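Local coordinates for tripartite terminase subunit 3 (Human herpesvirus 5, PDB 3N4P), which is the large subunit of the herpesvirus terminase, probably part of the motor that moves viral DNA into the empty capsid, and is represented here by its nuclease domain, at residues Ser123-His128 / Ser160-Arg165; Cys152-Ser157 / Val166-Thr171; Phe92-Leu97 / Glu223-Gln228; Pro69-Asn74 / Val111-Cys116. All coordinates share one frame; numbering follows the deposited sequence.

Contact 1. Residues Ser123-His128 / Ser160-Arg165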
loop_
_atom_site.group_PDB
_atom_site.type_symbol
_atom_site.label_atom_id
_atom_site.label_comp_id
_atom_site.label_asym_id
_atom_site.label_seq_id
_atom_site.Cartn_x
_atom_site.Cartn_y
_atom_site.Cartn_z
ATOM N N SER B 123 4.700 -15.565 14.197
ATOM C CA SER B 123 4.808 -15.348 12.755
ATOM C C SER B 123 5.245 -13.917 12.449
ATOM O O SER B 123 6.003 -13.708 11.520
ATOM C CB SER B 123 3.493 -15.617 12.039
ATOM O OG SER B 123 3.142 -16.980 12.282
ATOM N N VAL B 124 4.710 -12.947 13.185
ATOM C CA VAL B 124 5.051 -11.576 12.972
ATOM C C VAL B 124 6.534 -11.358 13.238
ATOM O O VAL B 124 7.183 -10.669 12.438
ATOM C CB VAL B 124 4.271 -10.642 13.850
ATOM C CG1 VAL B 124 4.882 -9.153 13.788
ATOM C CG2 VAL B 124 2.811 -10.591 13.434
ATOM N N LEU B 125 7.064 -11.901 14.344
ATOM C CA LEU B 125 8.469 -11.692 14.663
ATOM C C LEU B 125 9.336 -12.274 13.553
ATOM O O LEU B 125 10.281 -11.657 13.109
ATOM C CB LEU B 125 8.851 -12.370 16.025
ATOM C CG LEU B 125 8.221 -11.589 17.191
ATOM C CD1 LEU B 125 8.563 -12.280 18.449
ATOM C CD2 LEU B 125 8.651 -10.092 17.229
ATOM N N SER B 126 8.970 -13.463 13.115
ATOM C CA SER B 126 9.565 -14.149 11.980
ATOM C C SER B 126 9.615 -13.323 10.686
ATOM O O SER B 126 10.628 -13.337 9.974
ATOM C CB SER B 126 8.693 -15.347 11.692
ATOM O OG SER B 126 9.457 -16.338 11.086
ATOM N N LEU B 127 8.516 -12.650 10.358
ATOM C CA LEU B 127 8.491 -11.801 9.170
ATOM C C LEU B 127 9.231 -10.441 9.276
ATOM O O LEU B 127 9.569 -9.858 8.254
ATOM C CB LEU B 127 7.060 -11.559 8.683
ATOM C CG LEU B 127 6.412 -12.807 8.107
ATOM C CD1 LEU B 127 4.850 -12.674 8.149
ATOM C CD2 LEU B 127 6.937 -12.941 6.716
ATOM N N HIS B 128 9.520 -9.973 10.490
ATOM C CA HIS B 128 10.096 -8.644 10.676
ATOM C C HIS B 128 11.231 -8.688 11.675
ATOM O O HIS B 128 11.042 -8.409 12.864
ATOM C CB HIS B 128 9.003 -7.723 11.196
ATOM C CG HIS B 128 7.765 -7.722 10.360
ATOM N ND1 HIS B 128 6.737 -8.622 10.550
ATOM C CD2 HIS B 128 7.385 -6.923 9.335
ATOM C CE1 HIS B 128 5.775 -8.378 9.675
ATOM N NE2 HIS B 128 6.148 -7.354 8.923
ATOM N N SER B 160 9.104 -20.099 24.341
ATOM C CA SER B 160 9.415 -21.479 23.894
ATOM C C SER B 160 9.913 -21.424 22.478
ATOM O O SER B 160 10.800 -22.188 22.123
ATOM C CB SER B 160 8.174 -22.365 23.811
ATOM O OG SER B 160 7.459 -22.481 25.028
ATOM N N SER B 161 9.340 -20.515 21.673
ATOM C CA SER B 161 9.593 -20.481 20.246
ATOM C C SER B 161 10.738 -19.606 19.779
ATOM O O SER B 161 11.325 -19.904 18.762
ATOM C CB SER B 161 8.319 -20.073 19.467
ATOM O OG SER B 161 7.441 -21.201 19.384
ATOM N N THR B 162 11.017 -18.524 20.496
ATOM C CA THR B 162 11.959 -17.495 20.064
ATOM C C THR B 162 12.547 -16.704 21.269
ATOM O O THR B 162 11.917 -16.633 22.353
ATOM C CB THR B 162 11.287 -16.530 19.026
ATOM O OG1 THR B 162 12.292 -15.713 18.418
ATOM C CG2 THR B 162 10.272 -15.626 19.684
ATOM N N LEU B 163 13.755 -16.159 21.101
ATOM C CA LEU B 163 14.403 -15.339 22.135
ATOM C C LEU B 163 14.119 -13.859 21.892
ATOM O O LEU B 163 14.637 -13.279 20.940
ATOM C CB LEU B 163 15.908 -15.522 22.082
ATOM C CG LEU B 163 16.742 -14.970 23.247
ATOM C CD1 LEU B 163 16.428 -15.731 24.579
ATOM C CD2 LEU B 163 18.235 -15.041 22.929
ATOM N N ILE B 164 13.348 -13.239 22.773
ATOM C CA ILE B 164 13.043 -11.845 22.685
ATOM C C ILE B 164 12.626 -11.358 24.078
ATOM O O ILE B 164 12.124 -12.142 24.846
ATOM C CB ILE B 164 11.879 -11.635 21.675
ATOM C CG1 ILE B 164 11.654 -10.137 21.444
ATOM C CG2 ILE B 164 10.604 -12.387 22.161
ATOM C CD1 ILE B 164 11.292 -9.755 20.021
ATOM N N ARG B 165 12.756 -10.070 24.391
ATOM C CA ARG B 165 12.257 -9.586 25.687
ATOM C C ARG B 165 10.799 -9.333 25.597
ATOM O O ARG B 165 10.323 -8.665 24.658
ATOM C CB ARG B 165 12.988 -8.341 26.190
ATOM C CG ARG B 165 13.616 -7.578 25.087
ATOM C CD ARG B 165 14.882 -6.813 25.483
ATOM N NE ARG B 165 14.911 -6.287 26.849
ATOM C CZ ARG B 165 14.787 -5.007 27.187
ATOM N NH1 ARG B 165 14.589 -4.072 26.257
ATOM N NH2 ARG B 165 14.869 -4.662 28.473
#
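Leu125, in the last turn of helix 109-127, carries the contact alone on its side and meets Thr162 and Ile164 of the connection that leaves helix 144-161. At the start of Ser123-His128, the OG of Ser123 is bonded to Tyr213 OH and to the carbonyl of His119, which places the helix. Val124 contributes through its carbonyl oxygen, which becomes the anchor for His128 below. At Leu125 the side chain extends toward the other segment, with CG opposite the carbonyl carbon (chi1 -71°). Both of its methyls touch CD1 of Ile164, CD2 at 3.9 Å and CD1 at 4.0 Å, the two side chains meeting tip to tip. CD1 also touches CG2 of Thr162 at 4.0 Å, a side chain that the leucine crosses at a slant. Thr162 and Ile164 stand two residues apart in an extended backbone, which explains why both face the leucine while Leu163 between them does not. Leu131 touches the same leucine from the following loop. The helix ends at Leu127; His128 is the first residue to leave helical phi/psi. Its ring is held by ND1, which donates to Val124 O at 2.8 Å and 164°, with the acceptor nearly in the ring plane. NE2 is bonded to Glu209 OE2, so both nitrogens meet oxygen acceptors, an arrangement consistent with a protonated imidazole. The segments bury 117 Å² between them at the surface, and the contacting atoms are all methyl carbons. The arrangement joins the C-terminal ends of two consecutive helices of an RNase H-like fold, where the backbone passes from helix 144-161 into strand 165-172.

Contact 2. Residues Cys152-Ser157 / Val166-Thr171; sequences CLIRQS and VLFYHT
This is a buried helix-on-sheet contact inside a beta-alpha-beta unit, in which Arg155 and Ile154 of helix 144-161 pack on Phe168 of strand 165-172. The short axes of 152-157 and 166-169 run nearly antiparallel, at 165° and 10.0 Å closest approach, as expected when a helix leads back to the next strand of the unit. Phe168 accounts for most of the strand's share. With its CG opposite the carbonyl carbon (chi1 -82°), the ring reaches the helix and approaches its backbone: CZ lies 4.0 Å from Arg155 N, and CE1 is 3.7 Å from Arg155 CB. The arginine methylene comes in obliquely, whereas CB of Ile154 sits at the ring's edge, near its plane, 4.2 Å from CZ. Arg155 therefore acts here through its aliphatic root; its chain bends at chi3 and the guanidinium leads away, its plane 66° from the ring. Two residues earlier, on the same side of the strand, CB of Val166 stands 4.4 Å from CG of Arg155. Around this layer, Ile136 of the adjoining parallel strand 133-138 touches Ile154, Val166 and Phe168, while Ala114 of helix 109-127 packs on Ile154.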
loop_
_atom_site.group_PDB
_atom_site.type_symbol
_atom_site.label_atom_id
_atom_site.label_comp_id
_atom_site.label_asym_id
_atom_site.label_seq_id
_atom_site.Cartn_x
_atom_site.Cartn_y
_atom_site.Cartn_z
ATOM N N CYS B 152 0.455 -15.174 31.274
ATOM C CA CYS B 152 1.495 -16.124 31.594
ATOM C C CYS B 152 1.576 -17.188 30.504
ATOM O O CYS B 152 2.661 -17.582 30.128
ATOM C CB CYS B 152 1.270 -16.671 33.017
ATOM S SG CYS B 152 2.226 -18.089 33.383
ATOM N N LEU B 153 0.446 -17.573 29.912
ATOM C CA LEU B 153 0.488 -18.602 28.854
ATOM C C LEU B 153 1.081 -18.073 27.584
ATOM O O LEU B 153 1.731 -18.779 26.878
ATOM C CB LEU B 153 -0.857 -19.315 28.606
ATOM C CG LEU B 153 -1.418 -20.193 29.731
ATOM C CD1 LEU B 153 -2.940 -20.207 29.659
ATOM C CD2 LEU B 153 -0.870 -21.668 29.819
ATOM N N ILE B 154 0.893 -16.800 27.318
ATOM C CA ILE B 154 1.386 -16.163 26.114
ATOM C C ILE B 154 2.889 -16.074 26.222
ATOM O O ILE B 154 3.605 -16.437 25.276
ATOM C CB ILE B 154 0.849 -14.734 25.982
ATOM C CG1 ILE B 154 -0.661 -14.745 25.626
ATOM C CG2 ILE B 154 1.676 -13.961 24.844
ATOM C CD1 ILE B 154 -1.306 -13.397 25.531
ATOM N N ARG B 155 3.378 -15.534 27.334
ATOM C CA ARG B 155 4.811 -15.386 27.558
ATOM C C ARG B 155 5.498 -16.771 27.367
ATOM O O ARG B 155 6.539 -16.890 26.729
ATOM C CB ARG B 155 5.067 -14.874 28.984
ATOM C CG ARG B 155 6.502 -14.436 29.293
ATOM C CD ARG B 155 6.785 -14.438 30.822
ATOM N NE ARG B 155 6.158 -15.576 31.491
ATOM C CZ ARG B 155 6.652 -16.813 31.562
ATOM N NH1 ARG B 155 7.821 -17.129 30.998
ATOM N NH2 ARG B 155 5.952 -17.760 32.189
ATOM N N GLN B 156 4.868 -17.787 27.904
ATOM C CA GLN B 156 5.272 -19.171 27.686
ATOM C C GLN B 156 5.445 -19.665 26.226
ATOM O O GLN B 156 6.515 -20.196 25.893
ATOM C CB GLN B 156 4.277 -20.066 28.384
ATOM C CG GLN B 156 4.687 -20.417 29.720
ATOM C CD GLN B 156 3.669 -21.333 30.410
ATOM O OE1 GLN B 156 3.089 -20.955 31.462
ATOM N NE2 GLN B 156 3.410 -22.514 29.810
ATOM N N SER B 157 4.406 -19.545 25.376
ATOM C CA SER B 157 4.544 -19.962 23.957
ATOM C C SER B 157 5.593 -19.119 23.266
ATOM O O SER B 157 6.472 -19.650 22.585
ATOM C CB SER B 157 3.254 -19.890 23.108
ATOM O OG SER B 157 2.172 -20.514 23.749
ATOM N N VAL B 166 10.081 -9.850 26.585
ATOM C CA VAL B 166 8.628 -9.719 26.668
ATOM C C VAL B 166 8.314 -8.868 27.896
ATOM O O VAL B 166 8.917 -9.079 28.959
ATOM C CB VAL B 166 8.000 -11.096 26.882
ATOM C CG1 VAL B 166 6.690 -11.150 26.257
ATOM C CG2 VAL B 166 8.856 -12.152 26.229
ATOM N N LEU B 167 7.413 -7.908 27.757
ATOM C CA LEU B 167 6.975 -7.007 28.839
ATOM C C LEU B 167 5.469 -7.004 28.784
ATOM O O LEU B 167 4.911 -7.121 27.723
ATOM C CB LEU B 167 7.435 -5.579 28.600
ATOM C CG LEU B 167 8.896 -5.212 28.868
ATOM C CD1 LEU B 167 9.837 -5.565 27.729
ATOM C CD2 LEU B 167 8.990 -3.759 29.182
ATOM N N PHE B 168 4.815 -6.889 29.920
ATOM C CA PHE B 168 3.379 -6.926 29.971
ATOM C C PHE B 168 2.937 -5.652 30.658
ATOM O O PHE B 168 3.689 -5.052 31.425
ATOM C CB PHE B 168 2.851 -8.148 30.703
ATOM C CG PHE B 168 2.787 -9.371 29.858
ATOM C CD1 PHE B 168 3.886 -10.195 29.725
ATOM C CD2 PHE B 168 1.625 -9.702 29.170
ATOM C CE1 PHE B 168 3.836 -11.360 28.940
ATOM C CE2 PHE B 168 1.567 -10.870 28.369
ATOM C CZ PHE B 168 2.676 -11.690 28.249
ATOM N N TYR B 169 1.746 -5.186 30.323
ATOM C CA TYR B 169 1.259 -3.934 30.917
ATOM C C TYR B 169 0.928 -4.383 32.327
ATOM O O TYR B 169 0.227 -5.388 32.467
ATOM C CB TYR B 169 -0.019 -3.501 30.238
ATOM C CG TYR B 169 -0.474 -2.136 30.654
ATOM C CD1 TYR B 169 -0.271 -1.032 29.808
ATOM C CD2 TYR B 169 -1.122 -1.924 31.870
ATOM C CE1 TYR B 169 -0.686 0.254 30.189
ATOM C CE2 TYR B 169 -1.541 -0.616 32.259
ATOM C CZ TYR B 169 -1.324 0.443 31.416
ATOM O OH TYR B 169 -1.732 1.706 31.781
ATOM N N HIS B 170 1.446 -3.709 33.350
ATOM C CA HIS B 170 1.152 -4.090 34.760
ATOM C C HIS B 170 0.350 -3.020 35.447
ATOM O O HIS B 170 0.573 -1.818 35.237
ATOM C CB HIS B 170 2.413 -4.362 35.556
ATOM C CG HIS B 170 2.965 -5.727 35.335
ATOM N ND1 HIS B 170 3.039 -6.680 36.333
ATOM C CD2 HIS B 170 3.466 -6.309 34.222
ATOM C CE1 HIS B 170 3.565 -7.785 35.844
ATOM N NE2 HIS B 170 3.834 -7.585 34.565
ATOM N N THR B 171 -0.605 -3.459 36.256
ATOM C CA THR B 171 -1.399 -2.510 37.034
ATOM C C THR B 171 -1.477 -2.990 38.489
ATOM O O THR B 171 -1.537 -4.183 38.752
ATOM C CB THR B 171 -2.825 -2.303 36.454
ATOM O OG1 THR B 171 -3.674 -3.374 36.876
ATOM C CG2 THR B 171 -2.799 -2.334 34.983
#

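Contact 3. Residues Phe92-Leu97 / Glu223-Gln228; sequences FLIYGL and EYLLEQ
Leu97 of strand 91-100 and Leu225 of helix 221-229 mark the closest backbone approach, with their CA atoms 8.8 Å apart, a spacing that leaves room for side chains only. The strand belongs to the central mixed sheet of the RNase H-like nuclease fold, and the helix lies over one of its sides. A classic beta bulge interrupts the strand: Tyr95 and Gly96 both face Ala84 of the neighbouring antiparallel strand, and Tyr95 adopts phi/psi of -91°/-26°. The extra residue changes the alternation, so that Ile94 and Leu97, three positions apart, both send their side chains toward the helix; in a regular strand they would lie on opposite sides. The helix answers with one residue, Leu225, whose CG is opposite the backbone N (chi1 175°) and which drives a methyl into the angle between the two. All three residues are buried; the segments bury 112 Å², and the atoms that touch are all methyl carbons. Phe43 of helix 37-45 touches both Ile94 and Leu225, and Leu257 of helix 256-267 touches both Leu97 and Leu225, so this cluster ties two further helices to the sheet. The packing lies near Asp256, a predicted nuclease residue, whose side chain is about 9 Å from that of Leu225. The leucine meets Ile94 end to end but crosses Leu97 at about a right angle. One methyl serves both: CD2 of Leu225 lies 4.1 Å from CD1 of Ile94 and 4.2 Å from CD1 of Leu97.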
loop_
_atom_site.group_PDB
_atom_site.type_symbol
_atom_site.label_atom_id
_atom_site.label_comp_id
_atom_site.label_asym_id
_atom_site.label_seq_id
_atom_site.Cartn_x
_atom_site.Cartn_y
_atom_site.Cartn_z
ATOM N N PHE B 92 1.722 4.230 12.076
ATOM C CA PHE B 92 1.549 2.985 12.810
ATOM C C PHE B 92 1.026 1.951 11.907
ATOM O O PHE B 92 0.023 2.165 11.198
ATOM C CB PHE B 92 0.613 3.254 13.967
ATOM C CG PHE B 92 1.033 4.494 14.741
ATOM C CD1 PHE B 92 2.027 4.414 15.718
ATOM C CD2 PHE B 92 0.494 5.732 14.430
ATOM C CE1 PHE B 92 2.470 5.569 16.432
ATOM C CE2 PHE B 92 0.936 6.919 15.120
ATOM C CZ PHE B 92 1.939 6.805 16.144
ATOM N N LEU B 93 1.720 0.828 11.941
ATOM C CA LEU B 93 1.558 -0.243 11.003
ATOM C C LEU B 93 0.895 -1.462 11.650
ATOM O O LEU B 93 1.294 -1.859 12.728
ATOM C CB LEU B 93 2.958 -0.616 10.600
ATOM C CG LEU B 93 3.225 -0.793 9.135
ATOM C CD1 LEU B 93 4.028 0.424 8.837
ATOM C CD2 LEU B 93 4.081 -1.953 8.973
ATOM N N ILE B 94 -0.122 -2.059 11.029
ATOM C CA ILE B 94 -0.820 -3.191 11.680
ATOM C C ILE B 94 -0.163 -4.432 11.125
ATOM O O ILE B 94 -0.207 -4.657 9.897
ATOM C CB ILE B 94 -2.323 -3.211 11.364
ATOM C CG1 ILE B 94 -2.977 -1.989 11.952
ATOM C CG2 ILE B 94 -3.053 -4.507 11.918
ATOM C CD1 ILE B 94 -4.239 -1.780 11.232
ATOM N N TYR B 95 0.507 -5.184 12.017
ATOM C CA TYR B 95 1.206 -6.386 11.620
ATOM C C TYR B 95 0.373 -7.667 11.700
ATOM O O TYR B 95 0.675 -8.672 11.027
ATOM C CB TYR B 95 2.464 -6.573 12.517
ATOM C CG TYR B 95 3.600 -5.528 12.232
ATOM C CD1 TYR B 95 4.212 -5.462 10.980
ATOM C CD2 TYR B 95 3.996 -4.608 13.200
ATOM C CE1 TYR B 95 5.232 -4.557 10.717
ATOM C CE2 TYR B 95 5.040 -3.682 12.983
ATOM C CZ TYR B 95 5.652 -3.675 11.740
ATOM O OH TYR B 95 6.656 -2.787 11.479
ATOM N N GLY B 96 -0.632 -7.664 12.566
ATOM C CA GLY B 96 -1.370 -8.875 12.865
ATOM C C GLY B 96 -2.735 -8.576 13.409
ATOM O O GLY B 96 -2.938 -7.519 14.062
ATOM N N LEU B 97 -3.692 -9.446 13.050
ATOM C CA LEU B 97 -5.083 -9.363 13.548
ATOM C C LEU B 97 -5.572 -10.766 13.790
ATOM O O LEU B 97 -5.272 -11.689 13.015
ATOM C CB LEU B 97 -6.050 -8.663 12.569
ATOM C CG LEU B 97 -5.773 -7.218 12.154
ATOM C CD1 LEU B 97 -6.507 -6.810 10.825
ATOM C CD2 LEU B 97 -6.050 -6.158 13.294
ATOM N N GLU B 223 -10.318 -5.907 4.840
ATOM C CA GLU B 223 -11.761 -5.691 4.446
ATOM C C GLU B 223 -12.720 -6.001 5.604
ATOM O O GLU B 223 -13.661 -5.242 5.886
ATOM C CB GLU B 223 -12.126 -6.509 3.207
ATOM C CG GLU B 223 -13.641 -6.563 2.834
ATOM C CD GLU B 223 -13.920 -6.779 1.299
ATOM O OE1 GLU B 223 -13.469 -7.817 0.709
ATOM O OE2 GLU B 223 -14.638 -5.919 0.699
ATOM N N TYR B 224 -12.413 -7.055 6.357
ATOM C CA TYR B 224 -13.117 -7.387 7.569
ATOM C C TYR B 224 -13.007 -6.271 8.634
ATOM O O TYR B 224 -14.001 -5.923 9.270
ATOM C CB TYR B 224 -12.495 -8.667 8.118
ATOM C CG TYR B 224 -13.195 -9.214 9.323
ATOM C CD1 TYR B 224 -12.620 -9.114 10.587
ATOM C CD2 TYR B 224 -14.451 -9.872 9.206
ATOM C CE1 TYR B 224 -13.263 -9.635 11.713
ATOM C CE2 TYR B 224 -15.111 -10.383 10.338
ATOM C CZ TYR B 224 -14.504 -10.278 11.574
ATOM O OH TYR B 224 -15.140 -10.811 12.674
ATOM N N LEU B 225 -11.789 -5.781 8.868
ATOM C CA LEU B 225 -11.515 -4.721 9.793
ATOM C C LEU B 225 -12.215 -3.396 9.308
ATOM O O LEU B 225 -12.794 -2.676 10.113
ATOM C CB LEU B 225 -9.990 -4.508 9.969
ATOM C CG LEU B 225 -9.590 -3.317 10.853
ATOM C CD1 LEU B 225 -9.885 -3.638 12.291
ATOM C CD2 LEU B 225 -8.099 -2.946 10.754
ATOM N N LEU B 226 -12.213 -3.107 8.013
ATOM C CA LEU B 226 -12.984 -1.973 7.513
ATOM C C LEU B 226 -14.494 -2.039 7.801
ATOM O O LEU B 226 -15.144 -0.997 8.055
ATOM C CB LEU B 226 -12.827 -1.853 6.035
ATOM C CG LEU B 226 -12.001 -0.766 5.326
ATOM C CD1 LEU B 226 -11.852 0.603 6.119
ATOM C CD2 LEU B 226 -10.666 -1.234 4.774
ATOM N N GLU B 227 -15.089 -3.233 7.727
ATOM C CA GLU B 227 -16.501 -3.378 8.087
ATOM C C GLU B 227 -16.770 -2.878 9.514
ATOM O O GLU B 227 -17.766 -2.198 9.779
ATOM C CB GLU B 227 -17.019 -4.841 7.898
ATOM C CG GLU B 227 -17.572 -5.107 6.501
ATOM C CD GLU B 227 -17.180 -6.514 5.866
ATOM O OE1 GLU B 227 -17.062 -6.599 4.605
ATOM O OE2 GLU B 227 -17.003 -7.534 6.580
ATOM N N GLN B 228 -15.861 -3.215 10.412
ATOM C CA GLN B 228 -15.926 -2.712 11.791
ATOM C C GLN B 228 -15.657 -1.210 11.934
ATOM O O GLN B 228 -16.285 -0.548 12.745
ATOM C CB GLN B 228 -15.032 -3.542 12.694
ATOM C CG GLN B 228 -15.525 -4.997 12.744
ATOM C CD GLN B 228 -14.847 -5.860 13.860
ATOM O OE1 GLN B 228 -14.281 -5.337 14.839
ATOM N NE2 GLN B 228 -14.937 -7.188 13.718
#

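Contact 4. Residues Pro69-Asn74 / Val111-Cys116; sequences PAFTTN and VAIAEC
Ile113 of helix 109-127 is the one residue of its segment that touches Pro69, Ala70 and Phe71, at the start of the loop that follows strand 62-67. The apolar contacts come first. CG2 of Ile113 faces CB of the Pro69 ring at 4.2 Å, while CD1 reaches CE2 of Phe71 at 4.0 Å. With CG1 opposite the carbonyl carbon (chi1 -73°) and CG2 opposite the backbone N, the two branches are directed at different loop residues. The methyl approaches the phenyl ring obliquely and the side chains cross at a slant. A second kind of contact is between methyl and backbone: Ala70 O lies 4.4 Å from CD1 of Ile113, a loose van der Waals neighbour. As for polar bonding, Ala70 N is hydrogen-bonded to Thr80 OG1 of strand 80-88. The backbones approach most closely at Pro69 and Ile113, with CA atoms 7.0 Å apart, and the segments together bury 111 Å². Pro69 directly follows Asp68, which binds magnesium together with Glu139, so the contact packs the chain immediately beyond a metal ligand; the Pro69 side chain is about 7 Å from a bound magnesium ion. Among the surrounding elements, Ile150 of helix 144-161 touches both Pro69 and Phe71, Ala146 of that helix also meets Phe71, and Phe100 of strand 91-100 packs on Ile113.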
loop_
_atom_site.group_PDB
_atom_site.type_symbol
_atom_site.label_atom_id
_atom_site.label_comp_id
_atom_site.label_asym_id
_atom_site.label_seq_id
_atom_site.Cartn_x
_atom_site.Cartn_y
_atom_site.Cartn_z
ATOM N N PRO B 69 -9.511 -11.025 26.242
ATOM C CA PRO B 69 -10.051 -12.382 26.196
ATOM C C PRO B 69 -11.522 -12.372 26.586
ATOM O O PRO B 69 -11.911 -11.690 27.551
ATOM C CB PRO B 69 -9.203 -13.168 27.224
ATOM C CG PRO B 69 -8.512 -12.132 28.052
ATOM C CD PRO B 69 -8.431 -10.860 27.234
ATOM N N ALA B 70 -12.321 -13.132 25.841
ATOM C CA ALA B 70 -13.772 -13.094 25.953
ATOM C C ALA B 70 -14.330 -14.279 26.710
ATOM O O ALA B 70 -14.063 -15.425 26.346
ATOM C CB ALA B 70 -14.382 -13.057 24.570
ATOM N N PHE B 71 -15.128 -14.016 27.741
ATOM C CA PHE B 71 -15.845 -15.115 28.404
ATOM C C PHE B 71 -17.356 -14.916 28.480
ATOM O O PHE B 71 -18.121 -15.845 28.185
ATOM C CB PHE B 71 -15.214 -15.459 29.773
ATOM C CG PHE B 71 -13.731 -15.755 29.678
ATOM C CD1 PHE B 71 -12.786 -14.884 30.231
ATOM C CD2 PHE B 71 -13.276 -16.864 28.958
ATOM C CE1 PHE B 71 -11.404 -15.153 30.106
ATOM C CE2 PHE B 71 -11.904 -17.123 28.823
ATOM C CZ PHE B 71 -10.972 -16.269 29.405
ATOM N N THR B 72 -17.766 -13.693 28.831
ATOM C CA THR B 72 -19.096 -13.415 29.428
ATOM C C THR B 72 -19.643 -14.619 30.237
ATOM O O THR B 72 -18.843 -15.377 30.798
ATOM C CB THR B 72 -20.127 -12.708 28.452
ATOM O OG1 THR B 72 -21.366 -12.477 29.148
ATOM C CG2 THR B 72 -20.365 -13.504 27.149
ATOM N N THR B 73 -20.967 -14.807 30.296
ATOM C CA THR B 73 -21.523 -15.923 31.085
ATOM C C THR B 73 -21.345 -17.300 30.388
ATOM O O THR B 73 -20.260 -17.908 30.418
ATOM C CB THR B 73 -23.038 -15.695 31.527
ATOM O OG1 THR B 73 -23.382 -14.300 31.508
ATOM C CG2 THR B 73 -23.315 -16.288 32.932
ATOM N N ASN B 74 -22.417 -17.740 29.731
ATOM C CA ASN B 74 -22.631 -19.123 29.308
ATOM C C ASN B 74 -22.898 -19.158 27.799
ATOM O O ASN B 74 -22.383 -20.020 27.075
ATOM C CB ASN B 74 -23.837 -19.681 30.101
ATOM C CG ASN B 74 -24.130 -21.156 29.825
ATOM O OD1 ASN B 74 -25.201 -21.651 30.190
ATOM N ND2 ASN B 74 -23.190 -21.863 29.196
ATOM N N VAL B 111 -6.056 -21.544 27.248
ATOM C CA VAL B 111 -4.995 -22.041 26.384
ATOM C C VAL B 111 -5.260 -21.756 24.886
ATOM O O VAL B 111 -4.407 -21.250 24.193
ATOM C CB VAL B 111 -4.726 -23.511 26.640
ATOM C CG1 VAL B 111 -3.828 -24.118 25.541
ATOM C CG2 VAL B 111 -4.135 -23.692 28.070
ATOM N N ALA B 112 -6.447 -22.068 24.394
ATOM C CA ALA B 112 -6.787 -21.714 23.027
ATOM C C ALA B 112 -6.546 -20.241 22.803
ATOM O O ALA B 112 -5.897 -19.875 21.832
ATOM C CB ALA B 112 -8.217 -22.065 22.727
ATOM N N ILE B 113 -7.018 -19.399 23.705
ATOM C CA ILE B 113 -6.824 -17.951 23.501
ATOM C C ILE B 113 -5.375 -17.506 23.444
ATOM O O ILE B 113 -4.994 -16.702 22.562
ATOM C CB ILE B 113 -7.620 -17.095 24.509
ATOM C CG1 ILE B 113 -9.103 -17.166 24.120
ATOM C CG2 ILE B 113 -7.181 -15.619 24.432
ATOM C CD1 ILE B 113 -10.093 -17.045 25.219
ATOM N N ALA B 114 -4.585 -17.976 24.391
ATOM C CA ALA B 114 -3.189 -17.603 24.518
ATOM C C ALA B 114 -2.347 -18.064 23.326
ATOM O O ALA B 114 -1.529 -17.257 22.827
ATOM C CB ALA B 114 -2.588 -18.167 25.803
ATOM N N GLU B 115 -2.491 -19.356 22.976
ATOM C CA GLU B 115 -1.958 -19.971 21.740
ATOM C C GLU B 115 -2.325 -19.249 20.407
ATOM O O GLU B 115 -1.538 -19.224 19.461
ATOM C CB GLU B 115 -2.479 -21.357 21.583
ATOM C CG GLU B 115 -2.097 -22.385 22.705
ATOM C CD GLU B 115 -0.580 -22.639 22.824
ATOM O OE1 GLU B 115 -0.200 -23.652 23.471
ATOM O OE2 GLU B 115 0.228 -21.837 22.268
ATOM N N CYS B 116 -3.531 -18.717 20.288
ATOM C CA CYS B 116 -3.834 -18.077 19.045
ATOM C C CYS B 116 -3.118 -16.692 19.038
ATOM O O CYS B 116 -2.620 -16.191 17.973
ATOM C CB CYS B 116 -5.326 -17.967 18.891
ATOM S SG CYS B 116 -5.807 -16.525 17.957
#

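How the contacts relate
Helices 109-127 and 144-161 connect three of the sites: contacts 1 and 4 share the first helix, and contacts 1 and 2 the second, with centres 14 Å apart. Contacts 2 and 4 touch directly, through a probable hydrogen bond between Ser157 OG and Glu115 OE2 (2.8 Å) and packing of Leu153 CB on Ala114 CB (3.5 Å). Contact 3 lies on the other side of the chain's centre from contact 2, yet meets contact 1 where Tyr95 CD1 lies 3.4 Å from His128 NE2. Contact 4 is nearest the metal site; in contact 2, Ile154 stands about 11 Å from Asp68, side chain to side chain, and contact 1 lies away from the catalytic residues.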